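Long-range contacts in glycerate 2-kinase (Pyrococcus horikoshii, PDB 1X3L), which catalyses the ATP-dependent phosphorylation of D-glycerate to 2-phosphoglycerate, and can also use other nucleotides or pyrophosphate as phosphate donor: residues 350-355 and 383-388; 122-127 and 188-193; 194-199 and 422-427; 79-84 and 96-101. One frame throughout, in Å; residues are numbered along the deposited sequence.

Contact 1: residues 350-355 and 383-388; sequences SATRKI and GTTYKK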
loop_
_atom_site.group_PDB
_atom_site.type_symbol
_atom_site.label_atom_id
_atom_site.label_comp_id
_atom_site.label_asym_id
_atom_site.label_seq_id
_atom_site.Cartn_x
_atom_site.Cartn_y
_atom_site.Cartn_z
ATOM N N SER A 350 6.138 -10.874 -21.985
ATOM C CA SER A 350 7.061 -12.002 -21.890
ATOM C C SER A 350 6.319 -13.336 -21.914
ATOM O O SER A 350 6.814 -14.331 -22.449
ATOM C CB SER A 350 7.891 -11.889 -20.607
ATOM O OG SER A 350 8.901 -12.879 -20.568
ATOM N N ALA A 351 5.124 -13.349 -21.338
ATOM C CA ALA A 351 4.328 -14.564 -21.270
ATOM C C ALA A 351 3.623 -14.937 -22.569
ATOM O O ALA A 351 3.200 -16.077 -22.716
ATOM C CB ALA A 351 3.294 -14.446 -20.141
ATOM N N THR A 352 3.501 -13.995 -23.507
ATOM C CA THR A 352 2.801 -14.267 -24.767
ATOM C C THR A 352 3.218 -15.520 -25.526
ATOM O O THR A 352 2.362 -16.262 -26.009
ATOM C CB THR A 352 2.890 -13.083 -25.766
ATOM O OG1 THR A 352 4.265 -12.788 -26.053
ATOM C CG2 THR A 352 2.199 -11.848 -25.196
ATOM N N ARG A 353 4.517 -15.769 -25.645
ATOM C CA ARG A 353 4.955 -16.940 -26.393
ATOM C C ARG A 353 4.544 -18.257 -25.749
ATOM O O ARG A 353 4.075 -19.168 -26.432
ATOM C CB ARG A 353 6.472 -16.922 -26.602
ATOM C CG ARG A 353 6.944 -18.014 -27.566
ATOM C CD ARG A 353 8.302 -17.691 -28.172
ATOM N NE ARG A 353 8.593 -18.534 -29.333
ATOM C CZ ARG A 353 9.583 -18.305 -30.194
ATOM N NH1 ARG A 353 10.384 -17.257 -30.030
ATOM N NH2 ARG A 353 9.771 -19.120 -31.226
ATOM N N LYS A 354 4.697 -18.358 -24.435
ATOM C CA LYS A 354 4.337 -19.591 -23.751
ATOM C C LYS A 354 2.844 -19.898 -23.736
ATOM O O LYS A 354 2.466 -21.059 -23.606
ATOM C CB LYS A 354 4.881 -19.585 -22.318
ATOM C CG LYS A 354 6.332 -20.065 -22.217
ATOM C CD LYS A 354 6.845 -19.984 -20.790
ATOM C CE LYS A 354 8.239 -20.574 -20.663
ATOM N NZ LYS A 354 8.240 -22.048 -20.822
ATOM N N ILE A 355 1.990 -18.885 -23.865
ATOM C CA ILE A 355 0.555 -19.158 -23.848
ATOM C C ILE A 355 -0.060 -19.104 -25.240
ATOM O O ILE A 355 -1.282 -19.166 -25.389
ATOM C CB ILE A 355 -0.235 -18.187 -22.913
ATOM C CG1 ILE A 355 -0.241 -16.769 -23.490
ATOM C CG2 ILE A 355 0.379 -18.195 -21.505
ATOM C CD1 ILE A 355 -1.209 -15.824 -22.768
ATOM N N GLY A 383 -4.156 -16.130 -25.710
ATOM C CA GLY A 383 -3.546 -17.120 -26.586
ATOM C C GLY A 383 -3.379 -16.724 -28.045
ATOM O O GLY A 383 -2.718 -17.433 -28.815
ATOM N N THR A 384 -3.968 -15.601 -28.443
ATOM C CA THR A 384 -3.848 -15.154 -29.828
ATOM C C THR A 384 -2.805 -14.053 -29.981
ATOM O O THR A 384 -2.398 -13.731 -31.097
ATOM C CB THR A 384 -5.162 -14.569 -30.357
ATOM O OG1 THR A 384 -5.360 -13.271 -29.784
ATOM C CG2 THR A 384 -6.337 -15.466 -30.004
ATOM N N THR A 385 -2.374 -13.481 -28.862
ATOM C CA THR A 385 -1.433 -12.367 -28.899
ATOM C C THR A 385 -0.087 -12.592 -29.578
ATOM O O THR A 385 0.335 -11.775 -30.399
ATOM C CB THR A 385 -1.173 -11.820 -27.490
ATOM O OG1 THR A 385 -2.427 -11.506 -26.862
ATOM C CG2 THR A 385 -0.332 -10.552 -27.575
ATOM N N TYR A 386 0.595 -13.682 -29.244
ATOM C CA TYR A 386 1.893 -13.934 -29.845
ATOM C C TYR A 386 1.829 -13.868 -31.375
ATOM O O TYR A 386 2.602 -13.147 -32.005
ATOM C CB TYR A 386 2.440 -15.294 -29.407
ATOM C CG TYR A 386 3.872 -15.505 -29.842
ATOM C CD1 TYR A 386 4.893 -14.697 -29.346
ATOM C CD2 TYR A 386 4.202 -16.478 -30.785
ATOM C CE1 TYR A 386 6.210 -14.848 -29.781
ATOM C CE2 TYR A 386 5.517 -16.638 -31.229
ATOM C CZ TYR A 386 6.513 -15.817 -30.724
ATOM O OH TYR A 386 7.808 -15.950 -31.171
ATOM N N LYS A 387 0.896 -14.604 -31.969
ATOM C CA LYS A 387 0.780 -14.612 -33.420
ATOM C C LYS A 387 0.406 -13.257 -34.007
ATOM O O LYS A 387 0.802 -12.937 -35.131
ATOM C CB LYS A 387 -0.198 -15.702 -33.869
ATOM C CG LYS A 387 0.403 -17.100 -33.691
ATOM C CD LYS A 387 -0.474 -18.230 -34.232
ATOM C CE LYS A 387 0.250 -19.575 -34.070
ATOM N NZ LYS A 387 -0.545 -20.746 -34.538
ATOM N N LYS A 388 -0.344 -12.455 -33.257
ATOM C CA LYS A 388 -0.710 -11.133 -33.747
ATOM C C LYS A 388 0.552 -10.272 -33.790
ATOM O O LYS A 388 0.729 -9.460 -34.700
ATOM C CB LYS A 388 -1.781 -10.498 -32.852
ATOM C CG LYS A 388 -3.157 -11.138 -33.027
ATOM C CD LYS A 388 -4.209 -10.556 -32.088
ATOM C CE LYS A 388 -5.548 -11.274 -32.264
ATOM N NZ LYS A 388 -6.579 -10.812 -31.282
HETATM O O HOH W 1 0.098 -15.550 -27.063
#
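R353 and Y386 lie side by side and point the same way, the extended arginine chain running over one face of the tyrosine ring. With its CG anti to the backbone N (chi1 -171°), R353 holds CG 4.0 Å from the centroid of the Y386 ring and 16° off the ring normal, a CH-pi contact. Farther out the guanidinium and ring planes are 28° apart, and OH of Y386 sits over the guanidinium face, 3.1 Å from NH1 of R353, without forming a hydrogen bond; NH1 also has a long, weak ion pair with E397. T352 approaches Y386 differently: OG1, bonded to the carbonyl of L349, stands at the ring edge near its plane. CG2 of T352 meets CG2 of T385 at 3.7 Å, the two side chains crossing at about a right angle. Between the backbones a water donates to O of T352 (2.6 Å) and accepts from N of Y386 (2.9 Å). An alanine in place of Y386 would probably leave the aliphatic part of R353 without the ring face it lies over. The turn of chain around T352-I355 thus packs on the first turn of helix 385-391, beside strand 378-382 of the mixed sheet.

Contact 2: residues 122-127 and 188-193; sequences NDIVFI and TGIVLI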
loop_
_atom_site.group_PDB
_atom_site.type_symbol
_atom_site.label_atom_id
_atom_site.label_comp_id
_atom_site.label_asym_id
_atom_site.label_seq_id
_atom_site.Cartn_x
_atom_site.Cartn_y
_atom_site.Cartn_z
ATOM N N ASN A 122 -14.112 6.833 27.489
ATOM C CA ASN A 122 -15.316 6.173 26.996
ATOM C C ASN A 122 -15.642 6.527 25.543
ATOM O O ASN A 122 -16.678 6.117 25.018
ATOM C CB ASN A 122 -16.508 6.517 27.892
ATOM C CG ASN A 122 -16.912 7.967 27.786
ATOM O OD1 ASN A 122 -16.096 8.867 27.989
ATOM N ND2 ASN A 122 -18.179 8.206 27.463
ATOM N N ASP A 123 -14.764 7.291 24.899
ATOM C CA ASP A 123 -14.971 7.667 23.503
ATOM C C ASP A 123 -14.191 6.740 22.574
ATOM O O ASP A 123 -13.265 6.044 22.999
ATOM C CB ASP A 123 -14.514 9.105 23.244
ATOM C CG ASP A 123 -15.274 10.119 24.066
ATOM O OD1 ASP A 123 -16.495 9.937 24.264
ATOM O OD2 ASP A 123 -14.649 11.109 24.500
ATOM N N ILE A 124 -14.571 6.742 21.302
ATOM C CA ILE A 124 -13.908 5.926 20.296
ATOM C C ILE A 124 -13.149 6.854 19.352
ATOM O O ILE A 124 -13.677 7.887 18.931
ATOM C CB ILE A 124 -14.927 5.104 19.474
ATOM C CG1 ILE A 124 -15.623 4.084 20.378
ATOM C CG2 ILE A 124 -14.228 4.409 18.304
ATOM C CD1 ILE A 124 -16.598 3.183 19.650
ATOM N N VAL A 125 -11.910 6.495 19.036
ATOM C CA VAL A 125 -11.095 7.303 18.135
ATOM C C VAL A 125 -10.611 6.482 16.946
ATOM O O VAL A 125 -9.819 5.553 17.105
ATOM C CB VAL A 125 -9.851 7.879 18.850
ATOM C CG1 VAL A 125 -9.032 8.711 17.871
ATOM C CG2 VAL A 125 -10.272 8.722 20.050
ATOM N N PHE A 126 -11.092 6.829 15.756
ATOM C CA PHE A 126 -10.684 6.147 14.532
ATOM C C PHE A 126 -9.370 6.750 14.048
ATOM O O PHE A 126 -9.243 7.969 13.941
ATOM C CB PHE A 126 -11.736 6.335 13.430
ATOM C CG PHE A 126 -12.858 5.342 13.475
ATOM C CD1 PHE A 126 -12.703 4.076 12.924
ATOM C CD2 PHE A 126 -14.070 5.673 14.067
ATOM C CE1 PHE A 126 -13.741 3.150 12.959
ATOM C CE2 PHE A 126 -15.116 4.756 14.110
ATOM C CZ PHE A 126 -14.953 3.493 13.555
ATOM N N ILE A 127 -8.390 5.898 13.771
ATOM C CA ILE A 127 -7.105 6.360 13.250
ATOM C C ILE A 127 -7.071 5.774 11.840
ATOM O O ILE A 127 -7.014 4.557 11.676
ATOM C CB ILE A 127 -5.919 5.800 14.065
ATOM C CG1 ILE A 127 -6.077 6.167 15.542
ATOM C CG2 ILE A 127 -4.610 6.366 13.526
ATOM C CD1 ILE A 127 -5.999 7.662 15.824
ATOM N N THR A 188 -11.016 4.045 23.308
ATOM C CA THR A 188 -10.846 2.914 22.410
ATOM C C THR A 188 -10.322 3.394 21.065
ATOM O O THR A 188 -10.906 4.278 20.439
ATOM C CB THR A 188 -12.174 2.169 22.180
ATOM O OG1 THR A 188 -12.619 1.594 23.414
ATOM C CG2 THR A 188 -11.988 1.058 21.159
ATOM N N GLY A 189 -9.212 2.810 20.627
ATOM C CA GLY A 189 -8.646 3.187 19.348
ATOM C C GLY A 189 -8.904 2.153 18.268
ATOM O O GLY A 189 -8.548 0.978 18.416
ATOM N N ILE A 190 -9.542 2.577 17.182
ATOM C CA ILE A 190 -9.810 1.678 16.068
ATOM C C ILE A 190 -8.984 2.198 14.892
ATOM O O ILE A 190 -9.294 3.236 14.315
ATOM C CB ILE A 190 -11.316 1.648 15.714
ATOM C CG1 ILE A 190 -12.101 1.042 16.882
ATOM C CG2 ILE A 190 -11.542 0.830 14.447
ATOM C CD1 ILE A 190 -13.604 0.951 16.660
ATOM N N VAL A 191 -7.921 1.473 14.558
ATOM C CA VAL A 191 -7.021 1.873 13.485
ATOM C C VAL A 191 -7.295 1.128 12.189
ATOM O O VAL A 191 -7.284 -0.103 12.159
ATOM C CB VAL A 191 -5.549 1.629 13.899
ATOM C CG1 VAL A 191 -4.601 2.162 12.835
ATOM C CG2 VAL A 191 -5.277 2.299 15.244
ATOM N N LEU A 192 -7.559 1.882 11.126
ATOM C CA LEU A 192 -7.816 1.302 9.815
ATOM C C LEU A 192 -6.624 1.668 8.932
ATOM O O LEU A 192 -6.319 2.846 8.728
ATOM C CB LEU A 192 -9.123 1.851 9.232
ATOM C CG LEU A 192 -10.353 1.716 10.147
ATOM C CD1 LEU A 192 -11.603 2.160 9.390
ATOM C CD2 LEU A 192 -10.502 0.265 10.621
ATOM N N ILE A 193 -5.952 0.651 8.413
ATOM C CA ILE A 193 -4.761 0.870 7.601
ATOM C C ILE A 193 -4.843 0.308 6.180
ATOM O O ILE A 193 -5.433 -0.745 5.945
ATOM C CB ILE A 193 -3.534 0.239 8.297
ATOM C CG1 ILE A 193 -3.469 0.717 9.749
ATOM C CG2 ILE A 193 -2.253 0.610 7.557
ATOM C CD1 ILE A 193 -2.468 -0.042 10.611
#
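Backbone hydrogen bonds tie D123, V125 and I127 to T188, I190 and L192, alternating in direction along the pair of strands. N of T188 gives to O of D123 (3.0 Å) and N of V125 to O of T188 (2.8 Å). N of I190 then gives to O of V125, N of I127 to O of I190, and finally N of L192 to O of I127 (2.8 Å). The bonds at V125 O and I190 O are the more bent at the carbonyl, their donors tilted by a little over 30° from its plane. Weaker CA-H...O contacts run between them, the one from CA of F126 to O of I190 measuring 3.2 Å.

This is the parallel pairing of strands 124-129 and 188-194 in a six-stranded sheet with the 3-2-1-4-5-6 order of a Rossmann-like fold, the chain between them, about half of it helical, making a beta-alpha-beta crossover.

Apolar contacts follow on both faces. Where I124, F126 and I190 project, F126 and I190 run side by side, and CE1 of the ring meets CG2 of I190 obliquely at 3.5 Å. CD1 of I190 is anti to its CA (chi2 -180°), which carries it to CG2 of I124 (3.9 Å), while CD1 of L192 approaches CD1 of F126. On the other face CB of I127 packs on CG2 of V191 (3.7 Å), and T210 touches both residues.

Contact 3: residues 194-199 and 422-427; sequences ISDVVG and GTNVNS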
loop_
_atom_site.group_PDB
_atom_site.type_symbol
_atom_site.label_atom_id
_atom_site.label_comp_id
_atom_site.label_asym_id
_atom_site.label_seq_id
_atom_site.Cartn_x
_atom_site.Cartn_y
_atom_site.Cartn_z
ATOM N N ILE A 194 -4.246 1.033 5.241
ATOM C CA ILE A 194 -4.185 0.611 3.848
ATOM C C ILE A 194 -2.701 0.414 3.589
ATOM O O ILE A 194 -1.899 1.297 3.881
ATOM C CB ILE A 194 -4.740 1.682 2.889
ATOM C CG1 ILE A 194 -6.255 1.802 3.079
ATOM C CG2 ILE A 194 -4.413 1.299 1.429
ATOM C CD1 ILE A 194 -6.905 2.848 2.197
ATOM N N SER A 195 -2.334 -0.742 3.049
ATOM C CA SER A 195 -0.932 -1.048 2.818
ATOM C C SER A 195 -0.445 -1.071 1.379
ATOM O O SER A 195 -0.978 -1.804 0.551
ATOM C CB SER A 195 -0.593 -2.394 3.446
ATOM O OG SER A 195 0.746 -2.737 3.156
ATOM N N ASP A 196 0.587 -0.277 1.103
ATOM C CA ASP A 196 1.194 -0.242 -0.222
ATOM C C ASP A 196 2.579 -0.873 -0.096
ATOM O O ASP A 196 3.469 -0.639 -0.918
ATOM C CB ASP A 196 1.300 1.200 -0.740
ATOM C CG ASP A 196 2.167 2.086 0.143
ATOM O OD1 ASP A 196 2.600 1.626 1.222
ATOM O OD2 ASP A 196 2.407 3.253 -0.243
ATOM N N VAL A 197 2.746 -1.683 0.946
ATOM C CA VAL A 197 4.009 -2.364 1.213
ATOM C C VAL A 197 3.881 -3.875 0.995
ATOM O O VAL A 197 3.029 -4.523 1.605
ATOM C CB VAL A 197 4.469 -2.129 2.677
ATOM C CG1 VAL A 197 5.774 -2.877 2.949
ATOM C CG2 VAL A 197 4.642 -0.641 2.937
ATOM N N VAL A 198 4.728 -4.430 0.134
ATOM C CA VAL A 198 4.703 -5.862 -0.131
ATOM C C VAL A 198 4.994 -6.590 1.181
ATOM O O VAL A 198 6.030 -6.358 1.808
ATOM C CB VAL A 198 5.769 -6.262 -1.183
ATOM C CG1 VAL A 198 5.812 -7.785 -1.334
ATOM C CG2 VAL A 198 5.439 -5.619 -2.528
ATOM N N GLY A 199 4.081 -7.461 1.599
ATOM C CA GLY A 199 4.279 -8.181 2.845
ATOM C C GLY A 199 3.450 -7.591 3.972
ATOM O O GLY A 199 3.222 -8.239 4.993
ATOM N N GLY A 422 -7.096 6.035 -7.549
ATOM C CA GLY A 422 -7.334 6.530 -6.205
ATOM C C GLY A 422 -6.808 5.632 -5.095
ATOM O O GLY A 422 -7.212 5.770 -3.940
ATOM N N THR A 423 -5.911 4.708 -5.428
ATOM C CA THR A 423 -5.354 3.823 -4.409
ATOM C C THR A 423 -4.029 3.197 -4.833
ATOM O O THR A 423 -3.498 3.506 -5.905
ATOM C CB THR A 423 -6.348 2.699 -4.049
ATOM O OG1 THR A 423 -5.810 1.917 -2.974
ATOM C CG2 THR A 423 -6.613 1.805 -5.261
ATOM N N ASN A 424 -3.495 2.327 -3.983
ATOM C CA ASN A 424 -2.239 1.654 -4.275
ATOM C C ASN A 424 -1.941 0.498 -3.332
ATOM O O ASN A 424 -1.573 0.701 -2.173
ATOM C CB ASN A 424 -1.073 2.653 -4.241
ATOM C CG ASN A 424 0.279 1.987 -4.463
ATOM O OD1 ASN A 424 0.368 0.914 -5.058
ATOM N ND2 ASN A 424 1.340 2.633 -3.994
ATOM N N VAL A 425 -2.120 -0.719 -3.834
ATOM C CA VAL A 425 -1.822 -1.912 -3.056
ATOM C C VAL A 425 -0.908 -2.781 -3.910
ATOM O O VAL A 425 -0.925 -4.006 -3.826
ATOM C CB VAL A 425 -3.100 -2.691 -2.658
ATOM C CG1 VAL A 425 -3.934 -1.842 -1.700
ATOM C CG2 VAL A 425 -3.905 -3.058 -3.887
ATOM N N ASN A 426 -0.112 -2.108 -4.736
ATOM C CA ASN A 426 0.880 -2.694 -5.644
ATOM C C ASN A 426 0.245 -3.493 -6.798
ATOM O O ASN A 426 -0.863 -3.221 -7.241
ATOM C CB ASN A 426 1.797 -3.603 -4.824
ATOM C CG ASN A 426 2.691 -2.760 -3.953
ATOM O OD1 ASN A 426 3.244 -1.748 -4.377
ATOM N ND2 ASN A 426 2.832 -3.198 -2.691
ATOM N N SER A 427 0.966 -4.480 -7.323
ATOM C CA SER A 427 0.499 -5.185 -8.514
ATOM C C SER A 427 -0.060 -6.587 -8.373
ATOM O O SER A 427 0.244 -7.309 -7.424
ATOM C CB SER A 427 1.622 -5.214 -9.552
ATOM O OG SER A 427 2.028 -3.900 -9.890
#
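Part of the interface between the DUF4147 and MOFRL regions is made here, where D196 and N426 meet: the loop after strand 188-194 comes up against the loop leading into strand 427-435. The site lies close to the probable substrate pocket, since the side chain of D196 is about 6 Å from that of K58, assigned to substrate binding by similarity. It is also about 5 Å from a bound sulfate, probably from the crystallisation liquor, though such ions often mark pockets.

CG of N426 is anti to its carbonyl carbon (chi1 -72°), which helps direct the amide toward D196, and ND2 donates a weak hydrogen bond to O of D196 (3.2 Å, 140° at the hydrogen). The same ND2 touches CG2 of V198 at 3.6 Å, the two side chains crossing at about a right angle. Next to this, CB of D196 presses on the backbone O of N424 (3.2 Å). The carboxylate of D196 and the amide of N424 are turned 71° apart and do not bond. CG1 of V425 lies 3.7 Å from O of S195 and makes a loose apolar touch with CG2 of I194.

Each loop is also braced from within. OG of S195 accepts from N of V197 (3.2 Å) in an ST turn and is bonded to D200 as well; OD1 of N424 accepts from N of N426 (3.1 Å) in an Asx turn. T367 and N268 hold the backbone of V425 from outside.

With one weak bond as the polar link between the two segments, these internal turns and outside partners probably shape the loops more than the cross-contact does.

Contact 4: residues 79-84 and 96-101; sequences VTKYGY and AGHPIP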
loop_
_atom_site.group_PDB
_atom_site.type_symbol
_atom_site.label_atom_id
_atom_site.label_comp_id
_atom_site.label_asym_id
_atom_site.label_seq_id
_atom_site.Cartn_x
_atom_site.Cartn_y
_atom_site.Cartn_z
ATOM N N VAL A 79 -5.216 14.801 7.533
ATOM C CA VAL A 79 -3.995 15.393 6.992
ATOM C C VAL A 79 -3.607 14.671 5.707
ATOM O O VAL A 79 -3.338 13.467 5.720
ATOM C CB VAL A 79 -2.840 15.289 8.006
ATOM C CG1 VAL A 79 -1.668 16.149 7.554
ATOM C CG2 VAL A 79 -3.324 15.715 9.386
ATOM N N THR A 80 -3.585 15.407 4.598
ATOM C CA THR A 80 -3.260 14.819 3.304
ATOM C C THR A 80 -2.365 15.733 2.466
ATOM O O THR A 80 -2.037 16.844 2.878
ATOM C CB THR A 80 -4.556 14.495 2.519
ATOM O OG1 THR A 80 -4.236 13.721 1.358
ATOM C CG2 THR A 80 -5.264 15.780 2.090
ATOM N N LYS A 81 -1.970 15.252 1.291
ATOM C CA LYS A 81 -1.106 16.011 0.391
ATOM C C LYS A 81 -1.786 17.235 -0.215
ATOM O O LYS A 81 -3.015 17.323 -0.261
ATOM C CB LYS A 81 -0.610 15.113 -0.743
ATOM C CG LYS A 81 0.410 14.074 -0.328
ATOM C CD LYS A 81 0.837 13.214 -1.519
ATOM C CE LYS A 81 1.438 14.053 -2.644
ATOM N NZ LYS A 81 2.676 14.771 -2.231
ATOM N N TYR A 82 -0.972 18.179 -0.676
ATOM C CA TYR A 82 -1.485 19.392 -1.299
ATOM C C TYR A 82 -2.237 19.003 -2.566
ATOM O O TYR A 82 -1.715 18.268 -3.404
ATOM C CB TYR A 82 -0.329 20.341 -1.643
ATOM C CG TYR A 82 0.365 20.914 -0.426
ATOM C CD1 TYR A 82 -0.315 21.758 0.455
ATOM C CD2 TYR A 82 1.691 20.594 -0.139
ATOM C CE1 TYR A 82 0.308 22.265 1.592
ATOM C CE2 TYR A 82 2.325 21.096 0.997
ATOM C CZ TYR A 82 1.629 21.929 1.857
ATOM O OH TYR A 82 2.246 22.418 2.989
ATOM N N GLY A 83 -3.468 19.491 -2.692
ATOM C CA GLY A 83 -4.273 19.174 -3.857
ATOM C C GLY A 83 -5.285 18.071 -3.591
ATOM O O GLY A 83 -6.313 17.990 -4.264
ATOM N N TYR A 84 -5.001 17.221 -2.606
ATOM C CA TYR A 84 -5.891 16.115 -2.262
ATOM C C TYR A 84 -7.111 16.590 -1.476
ATOM O O TYR A 84 -8.005 15.807 -1.171
ATOM C CB TYR A 84 -5.099 15.013 -1.553
ATOM C CG TYR A 84 -4.079 14.330 -2.439
ATOM C CD1 TYR A 84 -3.137 15.071 -3.155
ATOM C CD2 TYR A 84 -4.054 12.942 -2.564
ATOM C CE1 TYR A 84 -2.197 14.445 -3.975
ATOM C CE2 TYR A 84 -3.120 12.306 -3.380
ATOM C CZ TYR A 84 -2.195 13.063 -4.083
ATOM O OH TYR A 84 -1.274 12.437 -4.893
ATOM N N ALA A 96 -0.550 18.898 3.850
ATOM C CA ALA A 96 0.823 19.071 4.299
ATOM C C ALA A 96 1.875 18.587 3.315
ATOM O O ALA A 96 1.556 18.046 2.262
ATOM C CB ALA A 96 1.011 18.378 5.639
ATOM N N GLY A 97 3.136 18.775 3.682
ATOM C CA GLY A 97 4.233 18.375 2.820
ATOM C C GLY A 97 4.506 16.886 2.704
ATOM O O GLY A 97 4.336 16.119 3.659
ATOM N N HIS A 98 4.938 16.491 1.510
ATOM C CA HIS A 98 5.280 15.111 1.188
ATOM C C HIS A 98 5.978 15.120 -0.170
ATOM O O HIS A 98 5.534 15.803 -1.094
ATOM C CB HIS A 98 4.019 14.240 1.124
ATOM C CG HIS A 98 4.288 12.816 0.746
ATOM N ND1 HIS A 98 4.501 12.418 -0.556
ATOM C CD2 HIS A 98 4.426 11.704 1.507
ATOM C CE1 HIS A 98 4.761 11.122 -0.582
ATOM N NE2 HIS A 98 4.722 10.665 0.658
ATOM N N PRO A 99 7.063 14.343 -0.323
ATOM C CA PRO A 99 7.711 13.445 0.640
ATOM C C PRO A 99 8.516 14.122 1.750
ATOM O O PRO A 99 9.068 13.447 2.616
ATOM C CB PRO A 99 8.591 12.580 -0.252
ATOM C CG PRO A 99 9.053 13.565 -1.268
ATOM C CD PRO A 99 7.778 14.314 -1.613
ATOM N N ILE A 100 8.598 15.446 1.721
ATOM C CA ILE A 100 9.343 16.167 2.749
ATOM C C ILE A 100 8.364 16.918 3.631
ATOM O O ILE A 100 7.565 17.719 3.146
ATOM C CB ILE A 100 10.340 17.168 2.134
ATOM C CG1 ILE A 100 11.333 16.421 1.242
ATOM C CG2 ILE A 100 11.084 17.913 3.244
ATOM C CD1 ILE A 100 12.346 17.325 0.569
ATOM N N PRO A 101 8.415 16.668 4.946
ATOM C CA PRO A 101 7.514 17.329 5.891
ATOM C C PRO A 101 7.732 18.837 5.986
ATOM O O PRO A 101 8.853 19.324 5.825
ATOM C CB PRO A 101 7.825 16.621 7.205
ATOM C CG PRO A 101 9.295 16.343 7.079
ATOM C CD PRO A 101 9.406 15.837 5.657
#
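N of A96 donates to O of T80 in a short backbone hydrogen bond (2.7 Å, 155° at the hydrogen), joining strand 75-81 to the chain at A96, beside strand 92-96, which is outermost in the parallel sheet. A second polar link is weaker: NZ of K81 gives to ND1 of H98 at 3.4 Å, approaching the imidazole obliquely. The lysine chain is bent at both of its outer torsions (chi3 59°, chi4 62°), which curls NZ back toward the histidine and brings it within 3.2 Å of O of H98, though at an angle too poor for a bond. Beneath these ends, CG of K81 packs on CB of H98 at 3.9 Å.

Beyond the strand the chain reverses in a type II beta turn from K81 to Y84, closed by N of Y84 on O of K81 (3.1 Å), with G83 at the position of positive phi. The turn brings Y82 beside A96, whose O stands 3.3 Å above one face of the tyrosine ring, toward its rim. OH of Y82 is bonded to D102. Deeper in, CG1 of V79 meets CB of A96 at 4.0 Å.

An alanine at K81 would probably leave ND1 of H98 without this weak donor and open a gap beside its CB. K81 also touches K58, the substrate-binding lysine by similarity, and H98, an acceptor toward K81, lies near a sulfate ion probably from the crystallisation liquor; the two lysines together are likely to favour anionic groups in this region.

From the N terminus, contact 4 closes first, drawing the loop after strand 92-96 back to the end of strand 75-81 over a short excursion. Contact 2 follows, closing a crossover of sixty residues, half of them helical, in the same parallel sheet; its centre is about 23 Å from that of contact 4. Contact 3 begins at residue 194, directly where contact 2 stops, and spans more than two hundred residues to join the DUF4147 and MOFRL regions. Contact 1 falls within that long span and ties two segments of the MOFRL region, its centre about 50 Å from that of contact 2. The four loops are otherwise in series, and none cross.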